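PDB 5FW4: Dye-decolorizing peroxidase tfu_3078 from Thermobifida fusca, which uses a non-covalently bound heme b and hydrogen peroxide to oxidise many compounds, anthraquinone dyes above all, though its physiological substrate is unknown. Local coordinates for residues D98-S103 and S152-E157. Residues are numbered along the deposited sequence; the frame is centred on the assembly and turned at random.
Sequences DTARDS and SAIDAE
One face of the Arg101 guanidinium is covered by Ile154 CD1, set 3.6 Å above the plane and displaced toward the rim, while a water lies in the plane at its edge, 2.6 Å from Arg101 NE. Asp155 O stands near the same plane, 4.2 Å from Arg101 NH2, too far to bond. The group reaches over the C-terminal end of helix 148-153, which closes in a Schellman motif: Asp155, the C-prime residue, takes positive phi, so that its N returns to Ser152 O and Ala156 N reaches one residue further back. Arg101 NH2 gives Ile154 O a weak, bent bond of 3.1 Å (135° at the hydrogen), and the same water donates to it weakly. An arginine suits a helix C-terminus, where its positive charge probably interacts favourably with the partial negative charge of the helix end; its NH1 binds Ile428 O, tying helix 425-428 to the same group. CG anti to the backbone N (chi1 -170°) and a bend at chi3 carry the chain across Ile154 at about a right angle. Ile154 holds CG1 in the crowded position between N and carbonyl carbon (chi1 69°), and its branched apolar side chain can serve two surfaces: CD1 lies over the guanidinium, whereas CG2 packs on the helix backbone, 3.5 Å from Arg101 CA. Small residues let helix 97-120 come close here, and Ala100 and Ala153 also touch Leu89 of strand 81-89, joining helix and turn to the sheet of the N-terminal ferredoxin-like DyP domain. Ala100 CB sits 3.5 Å from Ala153 O.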
ATOM      1  N   ASP A  98     -10.491  25.306  26.358  1.00 44.67           N
ATOM      2  CA  ASP A  98     -11.238  24.442  27.258  1.00 44.86           C
ATOM      3  C   ASP A  98     -11.865  23.224  26.564  1.00 40.08           C
ATOM      4  O   ASP A  98     -11.667  22.097  26.999  1.00 38.08           O
ATOM      5  CB  ASP A  98     -12.266  25.292  27.979  1.00 49.25           C
ATOM      6  CG  ASP A  98     -11.622  26.489  28.647  1.00 54.25           C
ATOM      7  OD1 ASP A  98     -10.922  26.294  29.668  1.00 57.40           O
ATOM      8  OD2 ASP A  98     -11.756  27.613  28.113  1.00 58.05           O
ATOM      9  N   THR A  99     -12.612  23.441  25.488  1.00 37.75           N
ATOM     10  CA  THR A  99     -13.102  22.321  24.677  1.00 36.49           C
ATOM     11  C   THR A  99     -11.942  21.595  23.970  1.00 33.82           C
ATOM     12  O   THR A  99     -12.014  20.405  23.747  1.00 32.30           O
ATOM     13  CB  THR A  99     -14.111  22.761  23.603  1.00 36.76           C
ATOM     14  OG1 THR A  99     -13.592  23.889  22.881  1.00 35.83           O
ATOM     15  CG2 THR A  99     -15.460  23.110  24.248  1.00 38.93           C
ATOM     16  N   ALA A 100     -10.886  22.328  23.615  1.00 33.72           N
ATOM     17  CA  ALA A 100      -9.707  21.726  22.986  1.00 33.02           C
ATOM     18  C   ALA A 100      -9.140  20.685  23.959  1.00 33.96           C
ATOM     19  O   ALA A 100      -8.984  19.509  23.611  1.00 33.00           O
ATOM     20  CB  ALA A 100      -8.664  22.783  22.658  1.00 32.69           C
ATOM     21  N   ARG A 101      -8.894  21.118  25.190  1.00 35.10           N
ATOM     22  CA  ARG A 101      -8.298  20.262  26.202  1.00 36.88           C
ATOM     23  C   ARG A 101      -9.201  19.061  26.578  1.00 37.08           C
ATOM     24  O   ARG A 101      -8.700  17.965  26.817  1.00 36.32           O
ATOM     25  CB  ARG A 101      -7.915  21.105  27.435  1.00 38.17           C
ATOM     26  CG  ARG A 101      -7.075  20.371  28.462  1.00 39.98           C
ATOM     27  CD  ARG A 101      -6.737  21.214  29.681  1.00 42.78           C
ATOM     28  NE  ARG A 101      -5.770  22.282  29.408  1.00 44.38           N
ATOM     29  CZ  ARG A 101      -4.442  22.207  29.589  1.00 44.96           C
ATOM     30  NH1 ARG A 101      -3.853  21.104  30.058  1.00 45.06           N
ATOM     31  NH2 ARG A 101      -3.691  23.266  29.303  1.00 44.81           N
ATOM     32  N   ASP A 102     -10.520  19.255  26.614  1.00 38.35           N
ATOM     33  CA  ASP A 102     -11.451  18.142  26.838  1.00 39.58           C
ATOM     34  C   ASP A 102     -11.377  17.109  25.710  1.00 37.46           C
ATOM     35  O   ASP A 102     -11.346  15.908  25.976  1.00 36.76           O
ATOM     36  CB  ASP A 102     -12.912  18.628  26.952  1.00 41.26           C
ATOM     37  CG  ASP A 102     -13.201  19.346  28.247  1.00 44.67           C
ATOM     38  OD1 ASP A 102     -12.423  19.222  29.232  1.00 45.97           O
ATOM     39  OD2 ASP A 102     -14.235  20.043  28.276  1.00 45.61           O
ATOM     40  N   SER A 103     -11.388  17.573  24.463  1.00 36.70           N
ATOM     41  CA  SER A 103     -11.309  16.669  23.307  1.00 35.51           C
ATOM     42  C   SER A 103      -9.948  15.934  23.248  1.00 33.86           C
ATOM     43  O   SER A 103      -9.876  14.764  22.883  1.00 31.54           O
ATOM     44  CB  SER A 103     -11.544  17.430  21.983  1.00 36.20           C
ATOM     45  OG  SER A 103     -12.911  17.757  21.761  1.00 36.29           O
ATOM     46  N   SER A 152      -0.491  24.628  21.696  1.00 34.43           N
ATOM     47  CA  SER A 152      -1.110  25.886  21.347  1.00 35.87           C
ATOM     48  C   SER A 152      -2.626  25.809  21.551  1.00 35.60           C
ATOM     49  O   SER A 152      -3.182  26.618  22.250  1.00 36.66           O
ATOM     50  CB  SER A 152      -0.776  26.266  19.908  1.00 35.98           C
ATOM     51  OG  SER A 152       0.630  26.302  19.741  1.00 38.65           O
ATOM     52  N   ALA A 153      -3.280  24.827  20.951  1.00 34.04           N
ATOM     53  CA  ALA A 153      -4.734  24.711  21.069  1.00 35.01           C
ATOM     54  C   ALA A 153      -5.229  24.707  22.495  1.00 34.24           C
ATOM     55  O   ALA A 153      -6.241  25.308  22.786  1.00 35.57           O
ATOM     56  CB  ALA A 153      -5.231  23.460  20.365  1.00 33.87           C
ATOM     57  N   ILE A 154      -4.538  23.994  23.382  1.00 34.28           N
ATOM     58  CA  ILE A 154      -5.013  23.860  24.760  1.00 34.62           C
ATOM     59  C   ILE A 154      -4.436  24.943  25.696  1.00 36.81           C
ATOM     60  O   ILE A 154      -4.649  24.906  26.909  1.00 38.66           O
ATOM     61  CB  ILE A 154      -4.819  22.408  25.284  1.00 33.85           C
ATOM     62  CG1 ILE A 154      -3.330  22.050  25.470  1.00 33.07           C
ATOM     63  CG2 ILE A 154      -5.507  21.426  24.345  1.00 32.07           C
ATOM     64  CD1 ILE A 154      -3.118  20.848  26.349  1.00 33.13           C
ATOM     65  N   ASP A 155      -3.739  25.916  25.108  1.00 37.15           N
ATOM     66  CA  ASP A 155      -3.194  27.069  25.819  1.00 40.02           C
ATOM     67  C   ASP A 155      -2.181  26.585  26.849  1.00 40.09           C
ATOM     68  O   ASP A 155      -2.228  26.972  28.007  1.00 40.68           O
ATOM     69  CB  ASP A 155      -4.331  27.903  26.458  1.00 42.03           C
ATOM     70  CG  ASP A 155      -3.833  29.164  27.169  1.00 44.30           C
ATOM     71  OD1 ASP A 155      -2.774  29.708  26.785  1.00 45.20           O
ATOM     72  OD2 ASP A 155      -4.523  29.615  28.110  1.00 43.81           O
ATOM     73  N   ALA A 156      -1.264  25.730  26.412  1.00 39.60           N
ATOM     74  CA  ALA A 156      -0.308  25.112  27.324  1.00 39.47           C
ATOM     75  C   ALA A 156       1.118  25.274  26.809  1.00 40.07           C
ATOM     76  O   ALA A 156       1.917  24.345  26.910  1.00 40.25           O
ATOM     77  CB  ALA A 156      -0.641  23.635  27.507  1.00 38.94           C
ATOM     78  N   GLU A 157       1.434  26.442  26.253  1.00 41.56           N
ATOM     79  CA  GLU A 157       2.772  26.702  25.706  1.00 42.46           C
ATOM     80  C   GLU A 157       3.859  26.652  26.789  1.00 43.74           C
ATOM     81  O   GLU A 157       5.010  26.275  26.503  1.00 42.51           O
ATOM     82  CB  GLU A 157       2.810  28.038  24.965  1.00 44.07           C
ATOM     83  CG  GLU A 157       2.162  28.019  23.585  1.00 46.14           C
ATOM     84  CD  GLU A 157       2.950  27.204  22.568  1.00 48.14           C
ATOM     85  OE1 GLU A 157       3.908  26.496  22.961  1.00 49.00           O
ATOM     86  OE2 GLU A 157       2.613  27.260  21.367  1.00 50.00           O
TER
HETATM   87  O   HOH W   1      -7.405  24.154  28.598  1.00 44.53           O